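Local coordinates for protein putative aldo/keto reductase (Salmonella enterica subsp. enterica serovar Typhimurium, PDB 4R9O) that probably acts as an NADP-dependent oxidoreductase of the aldo/keto reductase family, built on a TIM barrel, with its natural substrate not established, at residues C[40-44]-C[266-272]. Numbering follows the deposited sequence.
Sequences FIEEH and SGKIERV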
# COMPACT_ATOMS: atom_id res chain seq x y z
N PHE C 40 39.20 19.01 16.48
CA PHE C 40 37.83 19.08 15.98
C PHE C 40 36.81 19.17 17.12
O PHE C 40 35.86 19.96 17.06
CB PHE C 40 37.51 17.86 15.09
CG PHE C 40 36.10 17.85 14.57
CD1 PHE C 40 35.72 18.71 13.56
CD2 PHE C 40 35.16 16.97 15.09
CE1 PHE C 40 34.42 18.71 13.08
CE2 PHE C 40 33.86 16.96 14.63
CZ PHE C 40 33.48 17.82 13.62
N ILE C 41 37.00 18.35 18.15
CA ILE C 41 36.17 18.40 19.35
C ILE C 41 36.26 19.78 19.99
O ILE C 41 35.24 20.41 20.27
CB ILE C 41 36.59 17.32 20.37
CG1 ILE C 41 36.30 15.92 19.82
CG2 ILE C 41 35.86 17.53 21.70
CD1 ILE C 41 36.90 14.80 20.64
N GLU C 42 37.48 20.26 20.21
CA GLU C 42 37.69 21.59 20.78
C GLU C 42 37.02 22.67 19.96
O GLU C 42 36.54 23.66 20.50
CB GLU C 42 39.20 21.88 20.91
CG GLU C 42 39.88 21.09 22.00
CD GLU C 42 41.35 21.40 22.11
OE1 GLU C 42 41.91 21.98 21.15
OE2 GLU C 42 41.95 21.06 23.15
N GLU C 43 37.00 22.50 18.64
CA GLU C 43 36.42 23.51 17.76
C GLU C 43 34.89 23.54 17.82
O GLU C 43 34.30 24.62 17.77
CB GLU C 43 36.89 23.29 16.31
CG GLU C 43 38.19 24.05 15.99
CD GLU C 43 38.83 23.63 14.68
OE1 GLU C 43 38.47 22.56 14.15
OE2 GLU C 43 39.71 24.37 14.18
N HIS C 44 34.23 22.39 17.95
CA HIS C 44 32.78 22.46 18.01
C HIS C 44 32.35 22.80 19.44
O HIS C 44 31.30 23.41 19.65
CB HIS C 44 32.10 21.18 17.44
CG HIS C 44 32.22 19.94 18.29
ND1 HIS C 44 31.70 19.84 19.56
CD2 HIS C 44 32.70 18.71 17.98
CE1 HIS C 44 31.90 18.61 20.02
NE2 HIS C 44 32.50 17.91 19.08
N SER C 266 28.85 15.89 9.90
CA SER C 266 29.99 16.28 9.07
C SER C 266 31.25 16.50 9.90
O SER C 266 31.24 17.23 10.89
CB SER C 266 29.66 17.56 8.29
OG SER C 266 30.83 18.10 7.69
N GLY C 267 32.35 15.89 9.46
CA GLY C 267 33.63 16.05 10.12
C GLY C 267 34.35 17.32 9.72
O GLY C 267 35.52 17.50 10.04
N LYS C 268 33.64 18.20 9.03
CA LYS C 268 34.21 19.48 8.60
C LYS C 268 33.66 20.63 9.44
O LYS C 268 32.46 20.93 9.41
CB LYS C 268 33.91 19.72 7.12
CG LYS C 268 34.46 18.65 6.19
CD LYS C 268 34.12 18.97 4.73
CE LYS C 268 34.67 17.92 3.78
NZ LYS C 268 36.14 17.81 3.87
N ILE C 269 34.53 21.29 10.20
CA ILE C 269 34.09 22.31 11.15
C ILE C 269 33.45 23.48 10.42
O ILE C 269 32.60 24.18 10.98
CB ILE C 269 35.26 22.80 12.04
CG1 ILE C 269 34.70 23.45 13.31
CG2 ILE C 269 36.20 23.72 11.27
CD1 ILE C 269 33.74 22.56 14.08
N GLU C 270 33.84 23.68 9.17
CA GLU C 270 33.20 24.65 8.29
C GLU C 270 31.70 24.40 8.19
O GLU C 270 30.90 25.32 8.31
CB GLU C 270 33.86 24.61 6.91
CG GLU C 270 34.13 23.19 6.42
CD GLU C 270 35.42 23.07 5.62
OE1 GLU C 270 35.36 23.12 4.37
OE2 GLU C 270 36.49 22.92 6.25
N ARG C 271 31.34 23.13 7.97
CA ARG C 271 29.94 22.75 7.78
C ARG C 271 29.14 22.73 9.08
O ARG C 271 27.94 23.00 9.08
CB ARG C 271 29.85 21.39 7.09
CG ARG C 271 30.08 21.43 5.59
CD ARG C 271 29.85 20.06 4.96
NE ARG C 271 28.54 19.51 5.30
CZ ARG C 271 27.48 19.54 4.50
NH1 ARG C 271 27.55 20.08 3.29
NH2 ARG C 271 26.33 19.01 4.91
N VAL C 272 29.80 22.38 10.18
CA VAL C 272 29.20 22.51 11.51
C VAL C 272 28.82 23.96 11.79
O VAL C 272 27.71 24.23 12.26
CB VAL C 272 30.16 22.03 12.62
CG1 VAL C 272 29.60 22.39 14.00
CG2 VAL C 272 30.44 20.54 12.50
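The ring of F40 meets the turn 266-268 and the start of helix 269-276 with its outer carbons. The backbone N of I269 lies at the ring edge, in plane, while the carbonyl oxygens of S266 and G267 approach obliquely, CE1 standing 3.5 Å from G267 O and CZ 3.6 Å from S266 O. The weakly polarised C-H groups of a phenylalanine probably tolerate such nearby carbonyl oxygens well. The ring reaches this place because CG is anti to the backbone N (chi1 178°), which swings it out from the helix; CZ also touches V272 CG2 at 4.2 Å, and W30 packs edge-to-face against the ring. H44 has its imidazole turned inward, with I41 O over one face and CE2 of F40 at its edge. ND1 is hydrogen-bonded to V49 O and NE2 to Y24 OH, which occupies both ring nitrogens, as befits a buried histidine; toward I269 the residue presents its backbone N and CB.

I269 reaches across from helix 269-276 to touch F40, E43 and H44 together. Its CG1 branch, anti to the backbone N (chi1 -160°), carries CD1 to within 4.0 Å of both F40 CE1 and H44 CB, and 3.9 Å from H44 N. CG1 itself crosses the aliphatic root of E43, 3.7 Å from CB. A flexible aliphatic branch suits this three-way contact, while the exposed glutamate adds OE1, which lies 3.8 Å from I269 CB and CG2.

S266 OG accepts from K268 N (3.1 Å), forming an ST turn just before K268 takes the N-cap position. M22 of strand 16-23 touches F40, H44 and V272, so the barrel wall backs the contact. Helix 34-46 thus packs beside the turn following barrel strand 261-264, where S266 and G267 probably bind NADP(+), as in other aldo/keto reductase TIM barrels.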